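Local coordinates for protein xylulokinase (Brucella ovis, PDB 5VM1) that probably phosphorylates D-xylulose with ATP to give D-xylulose 5-phosphate and ADP, as a member of the FGGY family of carbohydrate kinases, at residues 51-56 / 97-102; 55-60 / 166-171; 115-120 / 144-149; 258-261 / 267-270; 295-300 / 390-395. All coordinates share one frame; numbering follows the deposited sequence.

Contact 1: 51-56 / 97-102; sequences QDPAQW and DRVLRP
The first turn of helix 53-70, in the N-terminal domain of this FGGY-family kinase, is met by the loop joining strands 91-93 and 103-104, with Pro53 on the helix facing Val99 on the loop. The outer edge of the pyrrolidine ring points at the fork of the valine: Pro53 CG is 3.8 Å from Val99 CG1 and equally far from Val99 CG2. With CG1 anti to the backbone N (chi1 173°), both methyls of Val99 are turned to the proline, CG1 also reaching Pro53 CD and CG2 reaching Pro53 CB. The contact is purely apolar here, and Tyr164 of helix 161-170 touches both partners. A second touch lies two residues before the helix, where Pro102 CB rests 3.5 Å from Gln51 O; no hydrogen bond crosses between the two segments. At its own end the loop is pinned by Arg101, whose NH1 gives a bent bond of 2.8 Å to Pro102 O and whose NE pairs with Glu148. Gln51 turns its side chain from the loop into the protein, about 11 Å from the side chains of Asp14, predicted to matter for activity, and Asp243, the predicted proton acceptor. Its NE2 serves Thr17 O and Asp40 O, while its OE1 takes a bond from Gln86 and a nearly straight one (173°) from the indole of Trp56, with NE1 to OE1 2.6 Å and the donor lying above the carbonyl plane.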
# COMPACT_ATOMS: atom_id res chain seq x y z
N GLN A 51 9.75 15.05 2.69
CA GLN A 51 11.03 14.42 2.40
C GLN A 51 11.71 15.21 1.30
O GLN A 51 11.03 15.73 0.41
CB GLN A 51 10.87 12.96 2.00
CG GLN A 51 11.00 12.03 3.14
CD GLN A 51 10.78 10.60 2.76
OE1 GLN A 51 10.53 10.29 1.60
NE2 GLN A 51 10.90 9.70 3.73
N ASP A 52 13.03 15.38 1.41
CA ASP A 52 13.80 15.98 0.34
C ASP A 52 14.02 14.93 -0.75
O ASP A 52 14.57 13.86 -0.46
CB ASP A 52 15.16 16.48 0.85
N PRO A 53 13.57 15.15 -1.99
CA PRO A 53 13.83 14.13 -3.02
C PRO A 53 15.31 13.85 -3.22
O PRO A 53 15.66 12.75 -3.66
CB PRO A 53 13.18 14.73 -4.28
CG PRO A 53 12.11 15.60 -3.74
CD PRO A 53 12.67 16.21 -2.48
N ALA A 54 16.21 14.77 -2.82
CA ALA A 54 17.63 14.44 -2.87
C ALA A 54 17.96 13.31 -1.93
O ALA A 54 18.82 12.48 -2.25
CB ALA A 54 18.50 15.66 -2.54
N GLN A 55 17.29 13.23 -0.79
CA GLN A 55 17.58 12.17 0.16
C GLN A 55 17.26 10.81 -0.43
O GLN A 55 18.01 9.85 -0.23
CB GLN A 55 16.81 12.38 1.47
CG GLN A 55 17.70 12.55 2.68
CD GLN A 55 18.57 13.81 2.61
OE1 GLN A 55 18.09 14.88 2.24
NE2 GLN A 55 19.84 13.67 2.96
N TRP A 56 16.18 10.73 -1.22
CA TRP A 56 15.85 9.50 -1.94
C TRP A 56 17.03 9.03 -2.79
O TRP A 56 17.41 7.86 -2.76
CB TRP A 56 14.65 9.72 -2.86
CG TRP A 56 13.39 10.10 -2.18
CD1 TRP A 56 13.08 9.93 -0.86
CD2 TRP A 56 12.25 10.75 -2.78
NE1 TRP A 56 11.82 10.44 -0.60
CE2 TRP A 56 11.29 10.94 -1.77
CE3 TRP A 56 11.96 11.19 -4.08
CZ2 TRP A 56 10.06 11.55 -2.01
CZ3 TRP A 56 10.74 11.80 -4.32
CH2 TRP A 56 9.81 11.97 -3.29
N ASP A 97 13.54 20.93 -13.99
CA ASP A 97 13.49 19.74 -13.16
C ASP A 97 14.01 19.95 -11.74
O ASP A 97 14.28 18.96 -11.04
CB ASP A 97 14.26 18.59 -13.78
CG ASP A 97 13.64 18.11 -15.04
OD1 ASP A 97 12.45 18.43 -15.28
OD2 ASP A 97 14.31 17.37 -15.78
N ARG A 98 14.19 21.20 -11.30
CA ARG A 98 14.57 21.45 -9.92
C ARG A 98 13.38 21.25 -8.97
O ARG A 98 12.23 21.59 -9.30
CB ARG A 98 15.12 22.87 -9.75
CG ARG A 98 16.52 23.06 -10.29
CD ARG A 98 17.08 24.42 -9.91
NE ARG A 98 17.08 25.36 -11.04
CZ ARG A 98 16.30 26.43 -11.13
NH1 ARG A 98 15.45 26.72 -10.15
NH2 ARG A 98 16.38 27.23 -12.18
N VAL A 99 13.67 20.75 -7.77
CA VAL A 99 12.63 20.45 -6.80
C VAL A 99 12.21 21.77 -6.17
O VAL A 99 13.03 22.46 -5.57
CB VAL A 99 13.11 19.47 -5.73
CG1 VAL A 99 12.06 19.33 -4.65
CG2 VAL A 99 13.38 18.11 -6.36
N LEU A 100 10.93 22.11 -6.32
CA LEU A 100 10.46 23.40 -5.86
C LEU A 100 10.24 23.40 -4.35
O LEU A 100 10.42 24.43 -3.69
CB LEU A 100 9.17 23.76 -6.58
CG LEU A 100 9.31 24.19 -8.04
CD1 LEU A 100 8.02 23.95 -8.77
CD2 LEU A 100 9.69 25.64 -8.10
N ARG A 101 9.83 22.28 -3.80
CA ARG A 101 9.57 22.17 -2.38
C ARG A 101 9.67 20.70 -2.01
O ARG A 101 9.55 19.84 -2.90
CB ARG A 101 8.18 22.72 -2.03
CG ARG A 101 7.10 21.79 -2.48
CD ARG A 101 5.78 22.19 -1.95
NE ARG A 101 5.79 22.80 -0.63
CZ ARG A 101 6.10 22.20 0.52
NH1 ARG A 101 6.48 20.94 0.59
NH2 ARG A 101 6.00 22.90 1.63
N PRO A 102 9.92 20.39 -0.74
CA PRO A 102 9.97 18.97 -0.37
C PRO A 102 8.69 18.24 -0.75
O PRO A 102 7.60 18.82 -0.82
CB PRO A 102 10.18 19.01 1.16
CG PRO A 102 10.15 20.43 1.54
CD PRO A 102 10.39 21.25 0.33

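Contact 2: 55-60 / 166-171; sequences QWIKAC and RLWLTG
Ile57 lies over one face of the Trp168 indole, and Cys60, three residues further along the same helix, meets the ring at its edge. Both branches of the isoleucine take part. Its CG2 sits above the middle of the bicycle, 3.7 Å from Trp168 CE2 and 18° off the normal of the five-membered ring, a CH-pi contact. The longer branch, with CG1 beside the backbone N and the chain then extended, carries CD1 across to the root of the ring, 3.6 Å from Trp168 CG and close to Trp168 CB. The two methyl ends thus span the indole from its attachment to the ring fusion. Trp168 points its CB toward the other helix; with CG anti to the backbone N (chi1 168°) and chi2 near 63°, the ring turns a face to the isoleucine. Cys60 SG approaches near the plane, 3.9 Å from Trp168 CZ3, in a sulfur-aromatic contact. Behind the tryptophan the helix is finishing: Thr170 OG1 bonds back to Arg166 O at 2.8 Å, and Thr170 N reaches the same oxygen from the opposite face of its plane, just before Gly171 leaves with positive phi. Tyr164 and Leu165 extend the interface, and Leu13 of strand 9-15 touches both Cys60 and Leu169. The arrangement is packing of helix 53-70 on helix 161-170 over a central sheet, as in the actin-like ATPase fold of the FGGY kinases.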
# COMPACT_ATOMS: atom_id res chain seq x y z
N GLN A 55 17.29 13.23 -0.79
CA GLN A 55 17.58 12.17 0.16
C GLN A 55 17.26 10.81 -0.43
O GLN A 55 18.01 9.85 -0.23
CB GLN A 55 16.81 12.38 1.47
CG GLN A 55 17.70 12.55 2.68
CD GLN A 55 18.57 13.81 2.61
OE1 GLN A 55 18.09 14.88 2.24
NE2 GLN A 55 19.84 13.67 2.96
N TRP A 56 16.18 10.73 -1.22
CA TRP A 56 15.85 9.50 -1.94
C TRP A 56 17.03 9.03 -2.79
O TRP A 56 17.41 7.86 -2.76
CB TRP A 56 14.65 9.72 -2.86
CG TRP A 56 13.39 10.10 -2.18
CD1 TRP A 56 13.08 9.93 -0.86
CD2 TRP A 56 12.25 10.75 -2.78
NE1 TRP A 56 11.82 10.44 -0.60
CE2 TRP A 56 11.29 10.94 -1.77
CE3 TRP A 56 11.96 11.19 -4.08
CZ2 TRP A 56 10.06 11.55 -2.01
CZ3 TRP A 56 10.74 11.80 -4.32
CH2 TRP A 56 9.81 11.97 -3.29
N ILE A 57 17.63 9.95 -3.55
CA ILE A 57 18.74 9.58 -4.43
C ILE A 57 19.98 9.16 -3.63
O ILE A 57 20.65 8.18 -3.97
CB ILE A 57 19.00 10.72 -5.42
CG1 ILE A 57 17.73 10.91 -6.28
CG2 ILE A 57 20.21 10.42 -6.29
CD1 ILE A 57 17.90 11.91 -7.41
N LYS A 58 20.32 9.89 -2.57
CA LYS A 58 21.47 9.48 -1.76
C LYS A 58 21.22 8.10 -1.15
O LYS A 58 22.14 7.27 -1.07
CB LYS A 58 21.78 10.52 -0.67
N ALA A 59 19.99 7.83 -0.71
CA ALA A 59 19.68 6.53 -0.13
C ALA A 59 19.73 5.43 -1.19
O ALA A 59 20.26 4.34 -0.95
CB ALA A 59 18.29 6.57 0.52
N CYS A 60 19.22 5.73 -2.37
CA CYS A 60 19.24 4.77 -3.46
C CYS A 60 20.68 4.53 -3.95
O CYS A 60 21.05 3.39 -4.24
CB CYS A 60 18.33 5.27 -4.58
SG CYS A 60 17.98 4.08 -5.84
N ARG A 166 12.78 7.54 -11.21
CA ARG A 166 12.91 7.16 -12.61
C ARG A 166 13.47 8.31 -13.44
O ARG A 166 14.16 8.08 -14.45
CB ARG A 166 11.56 6.68 -13.18
CG ARG A 166 11.62 6.24 -14.67
CD ARG A 166 10.34 6.58 -15.44
NE ARG A 166 9.17 6.12 -14.70
CZ ARG A 166 8.81 4.85 -14.55
NH1 ARG A 166 7.72 4.56 -13.83
NH2 ARG A 166 9.51 3.86 -15.10
N LEU A 167 13.12 9.55 -13.07
CA LEU A 167 13.66 10.71 -13.78
C LEU A 167 15.16 10.78 -13.62
O LEU A 167 15.88 11.06 -14.58
CB LEU A 167 13.03 11.99 -13.24
CG LEU A 167 13.52 13.31 -13.84
CD1 LEU A 167 13.21 13.41 -15.32
CD2 LEU A 167 12.94 14.48 -13.07
N TRP A 168 15.65 10.50 -12.41
CA TRP A 168 17.09 10.39 -12.17
C TRP A 168 17.70 9.21 -12.93
O TRP A 168 18.82 9.32 -13.45
CB TRP A 168 17.33 10.31 -10.66
CG TRP A 168 18.72 9.92 -10.29
CD1 TRP A 168 19.85 10.61 -10.56
CD2 TRP A 168 19.13 8.70 -9.64
NE1 TRP A 168 20.95 9.91 -10.09
CE2 TRP A 168 20.53 8.74 -9.53
CE3 TRP A 168 18.45 7.59 -9.14
CZ2 TRP A 168 21.27 7.71 -8.93
CZ3 TRP A 168 19.18 6.57 -8.54
CH2 TRP A 168 20.57 6.64 -8.44
N LEU A 169 17.01 8.07 -12.99
CA LEU A 169 17.55 6.87 -13.63
C LEU A 169 17.53 6.95 -15.15
O LEU A 169 18.51 6.57 -15.81
CB LEU A 169 16.74 5.65 -13.16
CG LEU A 169 16.93 5.19 -11.71
CD1 LEU A 169 15.93 4.09 -11.37
CD2 LEU A 169 18.35 4.69 -11.52
N THR A 170 16.44 7.45 -15.74
CA THR A 170 16.23 7.38 -17.18
C THR A 170 16.20 8.73 -17.87
O THR A 170 16.38 8.78 -19.09
CB THR A 170 14.89 6.70 -17.53
OG1 THR A 170 13.81 7.57 -17.17
CG2 THR A 170 14.74 5.36 -16.84
N GLY A 171 15.92 9.81 -17.16
CA GLY A 171 15.78 11.09 -17.80
C GLY A 171 14.45 11.33 -18.47
O GLY A 171 14.31 12.33 -19.20

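Contact 3: 115-120 / 144-149; sequences AAELDA and VARNEA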
# COMPACT_ATOMS: atom_id res chain seq x y z
N ALA A 115 -9.07 18.64 0.34
CA ALA A 115 -9.63 17.32 0.01
C ALA A 115 -11.12 17.26 0.33
O ALA A 115 -11.86 16.52 -0.33
CB ALA A 115 -8.92 16.18 0.73
N ALA A 116 -11.57 17.96 1.38
CA ALA A 116 -13.00 17.97 1.64
C ALA A 116 -13.72 18.66 0.49
O ALA A 116 -14.76 18.18 0.03
CB ALA A 116 -13.29 18.66 2.96
N GLU A 117 -13.14 19.75 -0.02
CA GLU A 117 -13.75 20.44 -1.14
C GLU A 117 -13.76 19.56 -2.39
O GLU A 117 -14.79 19.46 -3.07
CB GLU A 117 -13.04 21.77 -1.41
CG GLU A 117 -13.27 22.84 -0.35
CD GLU A 117 -12.47 24.09 -0.66
OE1 GLU A 117 -11.83 24.09 -1.72
OE2 GLU A 117 -12.47 25.04 0.15
N LEU A 118 -12.65 18.88 -2.68
CA LEU A 118 -12.62 18.05 -3.88
C LEU A 118 -13.53 16.83 -3.73
O LEU A 118 -14.24 16.45 -4.68
CB LEU A 118 -11.18 17.64 -4.20
CG LEU A 118 -10.21 18.77 -4.58
CD1 LEU A 118 -8.83 18.18 -4.90
CD2 LEU A 118 -10.74 19.58 -5.76
N ASP A 119 -13.55 16.21 -2.56
CA ASP A 119 -14.39 15.02 -2.38
C ASP A 119 -15.87 15.34 -2.59
O ASP A 119 -16.63 14.47 -3.04
CB ASP A 119 -14.18 14.39 -1.00
CG ASP A 119 -14.73 12.97 -0.91
OD1 ASP A 119 -14.17 12.06 -1.55
OD2 ASP A 119 -15.76 12.76 -0.23
N ALA A 120 -16.29 16.57 -2.28
CA ALA A 120 -17.69 16.96 -2.40
C ALA A 120 -18.10 17.26 -3.84
O ALA A 120 -19.30 17.32 -4.14
CB ALA A 120 -17.98 18.16 -1.52
N VAL A 144 -1.03 23.94 -2.24
CA VAL A 144 0.13 24.69 -2.70
C VAL A 144 -0.29 25.96 -3.43
O VAL A 144 0.28 27.03 -3.23
CB VAL A 144 1.04 23.79 -3.58
CG1 VAL A 144 2.25 24.55 -4.11
CG2 VAL A 144 1.50 22.56 -2.81
N ALA A 145 -1.33 25.86 -4.27
CA ALA A 145 -1.80 27.04 -5.00
C ALA A 145 -2.27 28.15 -4.06
O ALA A 145 -2.17 29.33 -4.41
CB ALA A 145 -2.91 26.64 -5.98
N ARG A 146 -2.75 27.80 -2.88
CA ARG A 146 -3.32 28.78 -1.96
C ARG A 146 -2.36 29.28 -0.91
O ARG A 146 -2.43 30.46 -0.53
CB ARG A 146 -4.51 28.17 -1.21
CG ARG A 146 -5.66 27.76 -2.08
CD ARG A 146 -6.77 27.16 -1.26
NE ARG A 146 -7.89 26.83 -2.13
CZ ARG A 146 -8.98 26.17 -1.77
NH1 ARG A 146 -9.12 25.72 -0.53
NH2 ARG A 146 -9.92 25.96 -2.67
N ASN A 147 -1.40 28.45 -0.50
CA ASN A 147 -0.51 28.82 0.59
C ASN A 147 0.92 29.04 0.13
O ASN A 147 1.66 29.76 0.79
CB ASN A 147 -0.53 27.74 1.68
CG ASN A 147 -1.90 27.57 2.29
OD1 ASN A 147 -2.63 26.61 1.96
ND2 ASN A 147 -2.29 28.51 3.15
N GLU A 148 1.32 28.42 -0.99
CA GLU A 148 2.65 28.60 -1.55
C GLU A 148 2.53 28.94 -3.04
O GLU A 148 3.02 28.21 -3.90
CB GLU A 148 3.51 27.37 -1.35
CG GLU A 148 3.63 26.91 0.06
CD GLU A 148 4.67 25.84 0.18
OE1 GLU A 148 5.24 25.65 1.28
OE2 GLU A 148 4.94 25.22 -0.86
N ALA A 149 1.90 30.08 -3.33
CA ALA A 149 1.55 30.43 -4.71
C ALA A 149 2.76 30.67 -5.60
O ALA A 149 2.69 30.42 -6.81
CB ALA A 149 0.62 31.64 -4.70
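At the edge of the Arg146 guanidinium, near its plane, lies the carboxylate of Glu117, so the two flat groups meet rim first and not face to face. The planes are 56° apart, which keeps them from forming the flat, doubly bonded pair in which each oxygen faces its own nitrogen. Instead one oxygen does most of the work. Glu117 OE1 takes a bond of 2.8 Å from Arg146 NH2, received on its syn lone pair at an N-H...O angle of 159°, while the weak bond to the same OE1 from Arg146 NH1 is 3.4 Å long. Glu117 OE2 is reached by a bond from Arg146 NH1 alone, again weak, at 3.5 Å. The side chains come from opposite directions, each with CG beside its backbone N. The arginine is then stretched fully from CG to NE (chi3 177°), and the glutamate is likewise extended, so the bridge joins two long arms. Both residues are exposed, so solvent probably screens the attraction; a long, weak ion pair with Glu114 adds a little more negative charge at NH1. The salt bridge spans the outer side of two helices, 112-120 and 137-147, which also meet through apolar side chains: Leu118 packs on Ala138 and Val142, Ala115 on Pro139, and the short helix 149-153 adds Ile151 and Phe152 against Val144.

Contact 4: 258-261 / 267-270; sequences HAFV and GVLF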
# COMPACT_ATOMS: atom_id res chain seq x y z
N HIS A 258 -8.15 -13.21 -6.04
CA HIS A 258 -7.00 -13.44 -5.19
C HIS A 258 -6.75 -12.23 -4.30
O HIS A 258 -6.80 -11.09 -4.76
CB HIS A 258 -5.77 -13.74 -6.03
CG HIS A 258 -5.78 -15.13 -6.60
ND1 HIS A 258 -4.79 -16.05 -6.32
CD2 HIS A 258 -6.66 -15.75 -7.42
CE1 HIS A 258 -5.06 -17.18 -6.95
NE2 HIS A 258 -6.19 -17.02 -7.62
N ALA A 259 -6.49 -12.49 -3.02
CA ALA A 259 -6.40 -11.41 -2.06
C ALA A 259 -5.31 -11.67 -1.02
O ALA A 259 -4.98 -12.82 -0.70
CB ALA A 259 -7.75 -11.18 -1.36
N PHE A 260 -4.74 -10.59 -0.52
CA PHE A 260 -3.90 -10.67 0.65
C PHE A 260 -4.39 -9.70 1.71
O PHE A 260 -4.91 -8.62 1.40
CB PHE A 260 -2.41 -10.42 0.33
CG PHE A 260 -2.05 -8.97 0.07
CD1 PHE A 260 -1.99 -8.04 1.09
CD2 PHE A 260 -1.64 -8.57 -1.20
CE1 PHE A 260 -1.63 -6.71 0.85
CE2 PHE A 260 -1.25 -7.25 -1.46
CZ PHE A 260 -1.24 -6.32 -0.43
N VAL A 261 -4.20 -10.08 2.97
CA VAL A 261 -4.48 -9.22 4.11
C VAL A 261 -3.16 -8.93 4.81
O VAL A 261 -2.38 -9.85 5.10
CB VAL A 261 -5.50 -9.84 5.08
CG1 VAL A 261 -5.06 -11.23 5.55
CG2 VAL A 261 -5.78 -8.88 6.25
N GLY A 267 -4.35 -2.13 8.80
CA GLY A 267 -4.72 -3.33 8.06
C GLY A 267 -5.02 -2.98 6.62
O GLY A 267 -5.62 -1.95 6.32
N VAL A 268 -4.61 -3.85 5.71
CA VAL A 268 -4.96 -3.68 4.30
C VAL A 268 -5.46 -5.00 3.77
O VAL A 268 -4.80 -6.03 3.92
CB VAL A 268 -3.78 -3.17 3.45
CG1 VAL A 268 -4.17 -3.20 2.00
CG2 VAL A 268 -3.44 -1.75 3.83
N LEU A 269 -6.62 -4.96 3.12
CA LEU A 269 -7.18 -6.09 2.41
C LEU A 269 -7.08 -5.74 0.92
O LEU A 269 -7.72 -4.79 0.47
CB LEU A 269 -8.63 -6.32 2.83
CG LEU A 269 -9.38 -7.52 2.28
CD1 LEU A 269 -8.75 -8.81 2.80
CD2 LEU A 269 -10.84 -7.45 2.66
N PHE A 270 -6.23 -6.46 0.19
CA PHE A 270 -5.93 -6.18 -1.21
C PHE A 270 -6.49 -7.29 -2.06
O PHE A 270 -6.12 -8.45 -1.89
CB PHE A 270 -4.43 -6.07 -1.46
CG PHE A 270 -4.05 -5.67 -2.89
CD1 PHE A 270 -4.22 -6.54 -3.95
CD2 PHE A 270 -3.48 -4.41 -3.14
CE1 PHE A 270 -3.85 -6.16 -5.23
CE2 PHE A 270 -3.11 -4.02 -4.42
CZ PHE A 270 -3.29 -4.91 -5.46
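Phe260 and Phe270 face one another across the antiparallel hairpin of strands 259-263 and 267-273, their rings nearly parallel (planes at 8°) but slid apart. The centroids are 5.1 Å from each other, so ring lies on ring only slightly; what lies over one face of Phe260 is Phe270 CB, 3.5 Å from the ring centroid, a CH-pi contact. The two first torsions explain the offset. Phe260 CG occupies the crowded position between the backbone N and the carbonyl carbon (chi1 75°), which folds this ring over the neighbouring strand. Phe270 CG, anti to its N (chi1 -175°), carries the other ring away from strand 259-263, to where it stacks on His296 of the next strand, 295-301, and meets His289 edge-to-face. Beneath the rings the same residues form a hydrogen-bonded pair, Phe260 N giving to Phe270 O at 2.9 Å and Phe270 N to Phe260 O at 2.8 Å. The next pair, Val261 and Leu269, is non-hydrogen-bonded and turns its side chains to the other face of the sheet, with Val261 CB 4.1 Å from Leu269 CD1 and helix 367-390 packed against both. The side chains that meet are thus wholly apolar, and Ala248 touches both phenylalanines. The hydrogen bonds across the contact are all backbone ones, and they set the register, while the rings add an apolar layer, the Phe270 side chain lying about 8 Å from that of Asp243, the predicted proton acceptor.

Contact 5: 295-300 / 390-395; sequences WHQMGV and QSAGTE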
# COMPACT_ATOMS: atom_id res chain seq x y z
N TRP A 295 -7.10 -4.38 -12.51
CA TRP A 295 -7.38 -3.41 -11.46
C TRP A 295 -7.21 -4.07 -10.10
O TRP A 295 -6.85 -5.25 -10.00
CB TRP A 295 -8.80 -2.84 -11.58
CG TRP A 295 -8.93 -1.78 -12.61
CD1 TRP A 295 -8.95 -0.42 -12.40
CD2 TRP A 295 -9.03 -1.97 -14.02
NE1 TRP A 295 -9.06 0.24 -13.60
CE2 TRP A 295 -9.13 -0.68 -14.61
CE3 TRP A 295 -9.06 -3.10 -14.86
CZ2 TRP A 295 -9.24 -0.50 -15.98
CZ3 TRP A 295 -9.17 -2.92 -16.21
CH2 TRP A 295 -9.26 -1.64 -16.77
N HIS A 296 -7.46 -3.31 -9.04
CA HIS A 296 -7.53 -3.91 -7.71
C HIS A 296 -8.35 -3.04 -6.77
O HIS A 296 -8.48 -1.82 -6.94
CB HIS A 296 -6.14 -4.15 -7.10
CG HIS A 296 -5.49 -2.93 -6.54
ND1 HIS A 296 -5.66 -2.52 -5.24
CD2 HIS A 296 -4.62 -2.05 -7.10
CE1 HIS A 296 -4.96 -1.42 -5.03
NE2 HIS A 296 -4.31 -1.12 -6.14
N GLN A 297 -8.84 -3.69 -5.72
CA GLN A 297 -9.52 -3.05 -4.62
C GLN A 297 -8.64 -3.05 -3.37
O GLN A 297 -7.77 -3.91 -3.19
CB GLN A 297 -10.85 -3.75 -4.32
CG GLN A 297 -11.94 -3.30 -5.23
CD GLN A 297 -13.00 -4.34 -5.45
OE1 GLN A 297 -12.80 -5.52 -5.17
NE2 GLN A 297 -14.15 -3.89 -5.93
N MET A 298 -8.90 -2.10 -2.49
CA MET A 298 -8.13 -1.97 -1.26
C MET A 298 -9.09 -1.58 -0.16
O MET A 298 -9.74 -0.53 -0.24
CB MET A 298 -7.01 -0.94 -1.41
CG MET A 298 -5.64 -1.48 -1.12
SD MET A 298 -4.46 -0.18 -0.80
CE MET A 298 -4.23 0.60 -2.38
N GLY A 299 -9.25 -2.45 0.83
CA GLY A 299 -9.93 -2.10 2.06
C GLY A 299 -8.89 -1.72 3.10
O GLY A 299 -7.89 -2.42 3.26
N VAL A 300 -9.11 -0.59 3.75
CA VAL A 300 -8.15 -0.04 4.71
C VAL A 300 -8.76 -0.04 6.11
O VAL A 300 -9.79 0.61 6.33
CB VAL A 300 -7.68 1.37 4.35
CG1 VAL A 300 -6.66 1.82 5.37
CG2 VAL A 300 -7.11 1.37 2.99
N GLN A 390 -17.10 -7.55 -1.37
CA GLN A 390 -18.13 -8.35 -2.01
C GLN A 390 -19.26 -7.49 -2.55
O GLN A 390 -19.80 -7.79 -3.62
CB GLN A 390 -18.62 -9.40 -1.03
CG GLN A 390 -17.60 -10.51 -0.86
CD GLN A 390 -18.16 -11.73 -0.16
OE1 GLN A 390 -19.38 -11.93 -0.14
NE2 GLN A 390 -17.27 -12.62 0.28
N SER A 391 -19.59 -6.38 -1.89
CA SER A 391 -20.62 -5.54 -2.47
C SER A 391 -20.12 -4.81 -3.71
O SER A 391 -20.90 -4.13 -4.37
CB SER A 391 -21.13 -4.52 -1.46
OG SER A 391 -20.16 -3.50 -1.26
N ALA A 392 -18.83 -4.90 -4.01
CA ALA A 392 -18.28 -4.24 -5.17
C ALA A 392 -17.84 -5.25 -6.23
O ALA A 392 -16.95 -4.94 -7.04
CB ALA A 392 -17.14 -3.30 -4.77
N GLY A 393 -18.44 -6.44 -6.23
CA GLY A 393 -18.32 -7.42 -7.31
C GLY A 393 -17.21 -8.44 -7.18
O GLY A 393 -16.94 -9.17 -8.15
N THR A 394 -16.60 -8.55 -6.01
CA THR A 394 -15.43 -9.38 -5.77
C THR A 394 -15.84 -10.48 -4.79
O THR A 394 -16.48 -10.19 -3.78
CB THR A 394 -14.26 -8.52 -5.20
OG1 THR A 394 -13.62 -7.81 -6.27
CG2 THR A 394 -13.23 -9.33 -4.45
N GLU A 395 -15.51 -11.72 -5.10
CA GLU A 395 -15.66 -12.82 -4.15
C GLU A 395 -14.26 -13.30 -3.80
O GLU A 395 -13.48 -13.66 -4.69
CB GLU A 395 -16.54 -13.93 -4.74
CG GLU A 395 -16.66 -15.24 -3.97
CD GLU A 395 -17.23 -16.34 -4.87
OE1 GLU A 395 -18.43 -16.25 -5.21
OE2 GLU A 395 -16.48 -17.25 -5.29
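Gln297, on strand 295-301 of the mixed sheet in the C-terminal domain, grips the loop that follows helix 367-390 with both ends of its amide, at Ala392 and at Thr394. The oxygen end accepts from the threonine hydroxyl: Thr394 OG1 lies 2.7 Å from Gln297 OE1, tilted 24° from the carbonyl plane. The nitrogen end donates to the main chain, Gln297 NE2 to Ala392 O at 3.2 Å; the acceptor sits in the plane of the amide, although the donor stands well above the plane of the Ala392 carbonyl. Two bonds pointing in opposite senses should restrain the group's rotation and are consistent with the modelled choice of oxygen and nitrogen ends. The glutamine reaches the loop because its CG lies beside the backbone N (chi1 -82°) and its chain runs extended beyond it. Ala392 CB comes up alongside the amide nitrogen. One step further out, a type I turn from Gln390 to Gly393, closed by Gly393 N to Gln390 O at 3.2 Å, presents the Ala392 carbonyl, and Gly393 carries the positive phi that lets the chain swing on to Thr394. Neighbouring residues complete the network of this buried amide: Asn273 ND2 gives a second bond to Gln297 OE1. Gln277 joins twice, its backbone O receiving Gln297 NE2 while its NE2 donates to Ala392 O, the very oxygen that Gln297 holds.

Overall arrangement
From the N terminus, contacts 1 and 2 leave from neighbouring turns of helix 53-70 and share Gln55 and Trp56. Contact 1 closes the shorter loop, to residues 97-102; contact 2 closes a longer one, to the end of helix 161-170. Contact 3 opens after contact 1 has closed and falls wholly within the longer loop; a salt bridge from Arg101 to Glu148 links it to contact 1. All three tie helices and loops of the N-terminal domain. In the C-terminal domain contact 4 closes a tight hairpin, and contact 5 follows in series, closing about 90 residues. Strands 267-273 and 295-301 are neighbours, so contacts 4 and 5 touch within one sheet.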